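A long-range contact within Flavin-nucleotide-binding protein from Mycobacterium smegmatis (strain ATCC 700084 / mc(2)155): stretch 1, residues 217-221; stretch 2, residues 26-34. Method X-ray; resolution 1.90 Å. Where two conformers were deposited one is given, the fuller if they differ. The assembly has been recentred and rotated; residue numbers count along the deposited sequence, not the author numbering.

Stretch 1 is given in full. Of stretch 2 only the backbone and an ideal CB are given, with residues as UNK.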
# COMPACT_ATOMS: atom_id res chain seq x y z
N GLU A 217 15.47 6.41 2.25
CA GLU A 217 14.08 6.15 2.07
C GLU A 217 13.82 5.45 0.76
O GLU A 217 14.37 5.74 -0.29
CB GLU A 217 13.26 7.42 2.14
CG GLU A 217 13.26 8.04 3.52
CD GLU A 217 12.44 9.32 3.59
OE1 GLU A 217 11.66 9.62 2.66
OE2 GLU A 217 12.56 10.02 4.60
N LEU A 218 12.96 4.49 0.88
CA LEU A 218 12.58 3.61 -0.19
C LEU A 218 12.25 4.42 -1.41
O LEU A 218 11.45 5.34 -1.28
CB LEU A 218 11.32 2.88 0.25
CG LEU A 218 10.43 2.35 -0.84
CD1 LEU A 218 11.12 1.13 -1.43
CD2 LEU A 218 9.01 2.11 -0.31
N ARG A 219 12.85 4.09 -2.57
CA ARG A 219 12.43 4.66 -3.89
C ARG A 219 12.27 3.56 -4.98
O ARG A 219 12.59 2.39 -4.76
CB ARG A 219 13.32 5.86 -4.33
CG ARG A 219 12.88 7.16 -3.63
CD ARG A 219 13.24 8.42 -4.37
NE ARG A 219 12.53 8.70 -5.63
CZ ARG A 219 13.12 9.24 -6.70
NH1 ARG A 219 14.44 9.47 -6.68
NH2 ARG A 219 12.43 9.52 -7.81
N ASN A 220 11.69 3.94 -6.12
CA ASN A 220 11.48 3.03 -7.28
C ASN A 220 12.23 3.54 -8.58
O ASN A 220 11.69 3.44 -9.70
CB ASN A 220 9.95 2.82 -7.50
CG ASN A 220 9.63 1.54 -8.26
OD1 ASN A 220 10.49 0.67 -8.40
ND2 ASN A 220 8.35 1.40 -8.73
N THR A 221 13.43 4.11 -8.37
CA THR A 221 14.41 4.41 -9.42
C THR A 221 15.73 4.88 -8.81
O THR A 221 15.73 5.53 -7.75
CB THR A 221 13.94 5.50 -10.39
OG1 THR A 221 14.69 5.38 -11.60
CG2 THR A 221 14.13 6.94 -9.82
N UNK A 26 4.76 10.89 -11.63
CA UNK A 26 5.98 10.15 -11.80
C UNK A 26 6.79 10.04 -10.54
O UNK A 26 7.41 9.00 -10.26
CB UNK A 26 6.83 10.79 -12.90
N UNK A 27 6.84 11.10 -9.77
CA UNK A 27 7.54 11.07 -8.53
C UNK A 27 6.97 10.00 -7.58
O UNK A 27 7.70 9.20 -7.01
CB UNK A 27 7.49 12.45 -7.88
N UNK A 28 5.65 9.92 -7.50
CA UNK A 28 5.06 8.86 -6.70
C UNK A 28 5.35 7.52 -7.25
O UNK A 28 5.85 6.65 -6.53
CB UNK A 28 3.55 9.04 -6.58
N UNK A 29 5.18 7.35 -8.57
CA UNK A 29 5.43 6.05 -9.18
C UNK A 29 6.90 5.63 -9.16
O UNK A 29 7.25 4.46 -9.19
CB UNK A 29 4.93 6.06 -10.63
N UNK A 30 7.80 6.61 -9.06
CA UNK A 30 9.17 6.30 -8.93
C UNK A 30 9.62 6.17 -7.49
O UNK A 30 10.81 6.06 -7.25
CB UNK A 30 10.00 7.37 -9.65
N UNK A 31 8.70 6.23 -6.55
CA UNK A 31 9.02 6.09 -5.16
C UNK A 31 8.54 4.74 -4.63
O UNK A 31 9.30 4.05 -3.97
CB UNK A 31 8.41 7.24 -4.36
N UNK A 32 7.29 4.39 -4.86
CA UNK A 32 6.67 3.20 -4.26
C UNK A 32 6.76 2.08 -5.24
O UNK A 32 6.31 2.27 -6.34
CB UNK A 32 5.21 3.45 -3.86
N UNK A 33 7.30 0.91 -4.86
CA UNK A 33 7.40 -0.21 -5.78
C UNK A 33 6.21 -1.18 -5.82
O UNK A 33 6.19 -2.08 -6.63
CB UNK A 33 8.66 -1.00 -5.43
N UNK A 34 5.22 -0.97 -4.95
CA UNK A 34 4.07 -1.86 -4.86
C UNK A 34 2.86 -1.19 -5.46
O UNK A 34 2.58 -0.01 -5.20
CB UNK A 34 3.80 -2.26 -3.41

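Position 26 lies in a helix, and nothing of stretch 1 comes within 5.5 Å of its ideal CB. The residue is Asp26, which makes no contact here.

Position 27 is helical, with CA-to-CB sideways to stretch 1. The Arg219 guanidinium lies beyond the ideal CB, so an acidic or polar residue could approach it. It is Asp27. Its OD1 stands 4.2 Å from Arg219 NH2, well out of the guanidinium plane, so the two share charge attraction but no salt bridge.

Position 28 points away, and stretch 1 sets no demand. It is Leu28.

Position 29 also points away, so its side chain is free of stretch 1. Its carbonyl is not: Asn220 ND2 donates to O of position 29 at 3.3 Å. It is Leu29. Water 1 lies between the stretches, its O 3.0 Å from Leu29 O and 2.8 Å from Asn220 O, placed to donate to either.

Position 30 is the first to leave helical phi/psi, at -91/6. Its O accepts from Asn220 N at a short 2.6 Å, whatever the side chain. The ideal CB is 3.7 Å from Arg219 NH2 and 4.2 Å from Thr221 CG2, so space close to CB is limited. A small or medium polar residue would fit, and the nearby positive charge favours an acid. It is Asp30, chi1 m. Its OD2 is 4.6 Å from Arg219 NH2, beyond a salt bridge, and both carboxylate oxygens are hydrogen-bonded elsewhere in the structure.

Position 31 points CB away, yet the backbones run close: its CA is 3.9 Å from Arg219 CA. Arg219 CA makes a CA-H...O contact with O of position 31 at 3.2 Å. Ser, Thr or Val would be reasonable. It is Thr31. Its OG1 donates to Asp27 O at 2.5 Å, tying the turn to the helix, and lies near the plane of the guanidinium at its edge. Its CG2 packs 3.6 Å from Leu218 O.

Position 32 points away, but Leu218 CD2 is 5.4 Å from the ideal CB. A longer apolar chain could reach it. It is Ile32, with CD1 4.4 Å from Leu218 CD2.

Position 33 has phi -90 and CB sideways. The ideal CB is 3.9 Å from Asn220 OD1 and 5.2 Å from Leu218 CD1. A compact apolar residue suits the Leu218 side; a small hydroxyl could also suit Asn220 OD1. Proline is compatible with this phi. It is Pro33, whose CD packs 3.7 Å from Leu218 CD2.

Position 34 is a strand residue beyond reach of stretch 1. It is Leu34.

Stretch 2 (26-34) DDLLDTIPL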
# COMPACT_ATOMS: atom_id res chain seq x y z
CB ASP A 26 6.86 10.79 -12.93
CG ASP A 26 6.24 10.62 -14.29
OD1 ASP A 26 5.30 9.84 -14.39
OD2 ASP A 26 6.70 11.25 -15.28
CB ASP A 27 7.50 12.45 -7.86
CG ASP A 27 8.35 12.48 -6.61
OD1 ASP A 27 9.59 12.38 -6.76
OD2 ASP A 27 7.80 12.57 -5.48
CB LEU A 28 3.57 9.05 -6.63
CG LEU A 28 2.80 7.98 -5.85
CD1 LEU A 28 3.28 7.92 -4.44
CD2 LEU A 28 1.34 8.23 -5.93
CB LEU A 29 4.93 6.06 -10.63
CG LEU A 29 3.45 6.27 -10.86
CD1 LEU A 29 3.09 6.28 -12.30
CD2 LEU A 29 2.61 5.25 -10.10
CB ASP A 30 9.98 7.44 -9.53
CG ASP A 30 9.83 7.49 -11.05
OD1 ASP A 30 9.39 6.46 -11.62
OD2 ASP A 30 10.13 8.56 -11.63
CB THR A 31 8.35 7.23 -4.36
OG1 THR A 31 8.82 8.47 -4.84
CG2 THR A 31 8.71 7.13 -2.85
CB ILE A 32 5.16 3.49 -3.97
CG1 ILE A 32 5.02 4.73 -3.06
CG2 ILE A 32 4.48 2.29 -3.33
CD1 ILE A 32 5.62 4.52 -1.69
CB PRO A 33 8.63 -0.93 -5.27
CG PRO A 33 8.56 -0.75 -3.84
CD PRO A 33 7.99 0.61 -3.59
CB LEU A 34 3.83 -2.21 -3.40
CG LEU A 34 2.46 -2.67 -2.93
CD1 LEU A 34 2.13 -4.03 -3.51
CD2 LEU A 34 2.45 -2.68 -1.40
O HOH W 1 9.26 3.34 -11.14
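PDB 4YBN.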